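Local structure of glcnac-alpha-1,4-gal-releasing endo-beta-galactosidase (Clostridium perfringens, 1UPS) at the calcium ion site. The protein cleaves glycans as an endo-beta-galactosidase of glycoside hydrolase family 16, releasing the disaccharide GlcNAc-alpha-1,4-Gal. Sequence-based numbering; all coordinates share one arbitrary frame.

The calcium ion site. Residues 37-39, 72-73, 134, 272-273, 275. With CA (calcium ion), chain B.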
ATOM      1  N   GLU A  37     -19.882   9.679  -1.913  1.00 12.62           N
ATOM      2  CA  GLU A  37     -20.370   9.411  -0.562  1.00 14.33           C
ATOM      3  C   GLU A  37     -21.332   8.217  -0.509  1.00 14.23           C
ATOM      4  O   GLU A  37     -21.819   7.843   0.567  1.00 14.72           O
ATOM      5  CB  GLU A  37     -20.996  10.689   0.037  1.00 13.57           C
ATOM      6  CG  GLU A  37     -20.033  11.888   0.040  1.00 14.60           C
ATOM      7  CD  GLU A  37     -18.834  11.694   0.960  1.00 15.23           C
ATOM      8  OE1 GLU A  37     -17.716  12.088   0.564  1.00 17.10           O
ATOM      9  OE2 GLU A  37     -19.003  11.135   2.071  1.00 16.72           O
ATOM     10  N   PHE A  38     -21.571   7.594  -1.667  1.00 15.02           N
ATOM     11  CA  PHE A  38     -22.309   6.326  -1.771  1.00 15.22           C
ATOM     12  C   PHE A  38     -23.627   6.298  -0.991  1.00 16.53           C
ATOM     13  O   PHE A  38     -23.932   5.322  -0.328  1.00 17.36           O
ATOM     14  CB  PHE A  38     -21.430   5.136  -1.341  1.00 14.83           C
ATOM     15  CG  PHE A  38     -20.285   4.823  -2.295  1.00 14.12           C
ATOM     16  CD1 PHE A  38     -18.992   4.645  -1.800  1.00 13.30           C
ATOM     17  CD2 PHE A  38     -20.507   4.679  -3.669  1.00 14.05           C
ATOM     18  CE1 PHE A  38     -17.913   4.341  -2.658  1.00 13.27           C
ATOM     19  CE2 PHE A  38     -19.438   4.353  -4.551  1.00 13.44           C
ATOM     20  CZ  PHE A  38     -18.150   4.188  -4.055  1.00 12.65           C
ATOM     21  N   ASN A  39     -24.408   7.358  -1.065  1.00 17.81           N
ATOM     22  CA  ASN A  39     -25.658   7.338  -0.301  1.00 18.85           C
ATOM     23  C   ASN A  39     -26.818   6.628  -1.017  1.00 18.71           C
ATOM     24  O   ASN A  39     -27.801   6.198  -0.371  1.00 19.39           O
ATOM     25  CB  ASN A  39     -25.996   8.728   0.231  0.65 18.94           C
ATOM     26  CG  ASN A  39     -24.883   9.300   1.137  0.65 19.17           C
ATOM     27  OD1 ASN A  39     -24.270   8.584   1.954  0.65 18.49           O
ATOM     28  ND2 ASN A  39     -24.609  10.589   0.975  0.65 16.93           N
ATOM     29  N   GLY A  72     -26.279   4.502   4.145  1.00 18.52           N
ATOM     30  CA  GLY A  72     -25.246   5.386   3.619  1.00 16.70           C
ATOM     31  C   GLY A  72     -24.029   4.719   2.973  1.00 15.31           C
ATOM     32  O   GLY A  72     -23.028   5.403   2.732  1.00 15.08           O
ATOM     33  N   SER A  73     -24.113   3.420   2.670  1.00 13.91           N
ATOM     34  CA  SER A  73     -22.974   2.686   2.086  1.00 13.43           C
ATOM     35  C   SER A  73     -23.345   1.996   0.794  1.00 12.55           C
ATOM     36  O   SER A  73     -24.497   1.570   0.611  1.00 12.06           O
ATOM     37  CB  SER A  73     -22.466   1.620   3.071  1.00 13.50           C
ATOM     38  OG  SER A  73     -21.839   2.230   4.191  1.00 14.87           O
ATOM     39  N   ARG A 134     -13.760   4.376   3.573  1.00 10.17           N
ATOM     40  CA  ARG A 134     -14.159   3.948   4.896  1.00 10.10           C
ATOM     41  C   ARG A 134     -15.072   2.761   4.649  1.00 10.73           C
ATOM     42  O   ARG A 134     -16.028   2.867   3.885  1.00 11.15           O
ATOM     43  CB  ARG A 134     -14.894   5.081   5.624  1.00 10.21           C
ATOM     44  CG  ARG A 134     -15.397   4.710   7.010  1.00 10.84           C
ATOM     45  CD  ARG A 134     -15.803   5.966   7.819  1.00  9.78           C
ATOM     46  NE  ARG A 134     -16.238   5.670   9.183  1.00 12.60           N
ATOM     47  CZ  ARG A 134     -17.502   5.440   9.545  1.00 15.32           C
ATOM     48  NH1 ARG A 134     -18.467   5.440   8.638  1.00 14.39           N
ATOM     49  NH2 ARG A 134     -17.811   5.210  10.829  1.00 13.22           N
ATOM     50  N   ASP A 272     -18.596   3.142   2.860  1.00 10.85           N
ATOM     51  CA  ASP A 272     -19.272   4.385   3.252  1.00 11.01           C
ATOM     52  C   ASP A 272     -18.976   5.519   2.273  1.00 11.20           C
ATOM     53  O   ASP A 272     -19.877   6.287   1.893  1.00 10.18           O
ATOM     54  CB  ASP A 272     -18.863   4.754   4.691  1.00 10.90           C
ATOM     55  CG  ASP A 272     -19.498   6.046   5.183  1.00 13.48           C
ATOM     56  OD1 ASP A 272     -18.902   6.649   6.108  1.00 10.81           O
ATOM     57  OD2 ASP A 272     -20.568   6.509   4.720  1.00 13.35           O
ATOM     58  N   TYR A 273     -17.716   5.634   1.858  1.00 10.82           N
ATOM     59  CA  TYR A 273     -17.304   6.670   0.921  1.00 10.92           C
ATOM     60  C   TYR A 273     -15.962   6.328   0.306  1.00 10.70           C
ATOM     61  O   TYR A 273     -15.216   5.499   0.849  1.00 11.04           O
ATOM     62  CB  TYR A 273     -17.206   8.064   1.586  1.00 11.11           C
ATOM     63  CG  TYR A 273     -16.152   8.227   2.692  1.00 11.34           C
ATOM     64  CD1 TYR A 273     -14.783   8.358   2.386  1.00 11.66           C
ATOM     65  CD2 TYR A 273     -16.540   8.347   4.036  1.00 11.27           C
ATOM     66  CE1 TYR A 273     -13.830   8.514   3.390  1.00 10.57           C
ATOM     67  CE2 TYR A 273     -15.588   8.531   5.049  1.00  9.63           C
ATOM     68  CZ  TYR A 273     -14.252   8.621   4.721  1.00 11.60           C
ATOM     69  OH  TYR A 273     -13.333   8.798   5.725  1.00 10.96           O
ATOM     70  N   ARG A 275     -12.840   8.935  -1.286  1.00 11.94           N
ATOM     71  CA  ARG A 275     -12.416  10.314  -1.502  1.00 11.35           C
ATOM     72  C   ARG A 275     -10.980  10.316  -1.991  1.00 11.48           C
ATOM     73  O   ARG A 275     -10.162   9.487  -1.567  1.00 12.04           O
ATOM     74  CB  ARG A 275     -12.525  11.121  -0.195  1.00 11.50           C
ATOM     75  CG  ARG A 275     -13.971  11.272   0.311  1.00 11.28           C
ATOM     76  CD  ARG A 275     -14.101  12.040   1.629  1.00 12.26           C
ATOM     77  NE  ARG A 275     -15.434  11.880   2.208  1.00 12.78           N
ATOM     78  CZ  ARG A 275     -15.704  11.959   3.510  1.00 13.42           C
ATOM     79  NH1 ARG A 275     -14.737  12.226   4.392  1.00 12.88           N
ATOM     80  NH2 ARG A 275     -16.957  11.791   3.938  1.00 10.59           N
TER
HETATM   81 CA    CA B 501     -21.748   7.392   2.851  1.00 18.81          CA
HETATM   82  O   HOH W   1     -22.887   8.010   4.971  1.00 22.04           O
HETATM   83  O   HOH W   2     -20.517   9.358   3.384  1.00 19.85           O
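Asp272 sets its CG anti to the backbone N (chi1 179°), beside its own carbonyl carbon, so that the carboxylate and the main-chain carbonyl of one residue close on the same calcium ion. The Glu37 side chain (chi1 -56°, chi2 -66°) folds round so that its carboxylate stands in the second shell, over water 2, while the carbonyl O binds the ion directly. The site is thus a worked example of a calcium shell in which main-chain carbonyls from separate segments combine with a carboxylate oxygen and water, with carboxylates working in both the first and second layers. The carbonyl O of Glu37 lies 2.3 Å from the calcium ion CA, and the carbonyl oxygens of Gly72 and Asp272 join it. Asp272 OD2, a carboxylate oxygen, completes the chelate at 2.4 Å from CA. Two waters bring the close ligands to a distorted six-coordination, while the side-chain amide oxygen OD1 of Asn39, 2.9 Å from CA, is probably a further, looser ligand.

Behind this shell, arginines hold the acids in place. Arg134 NH1 lies 2.8 Å from Asp272 OD1, the carboxylate oxygen turned away from the ion, in a salt bridge; the approach is from above the carboxylate plane and bent. Arg275 grips Glu37 side-on, NE to OE1 and NH2 to OE2, each on a syn lone pair. The NH2 to OE2 bond is nearly straight, and this clamp holds the carboxylate so that OE2 also meets calcium-bound water 2 at 2.7 Å. Tyr273 lies between the arginines: Arg275 CZ sits 3.6 Å above the centre of one ring face, and Arg134 CB packs nearer the rim of the other. The positive guanidiniums may offset carboxylate charge around the metal. By tying the loops of Glu37 and Gly72 to strand 267-279, the calcium probably stabilises the fold of the GH16 catalytic domain.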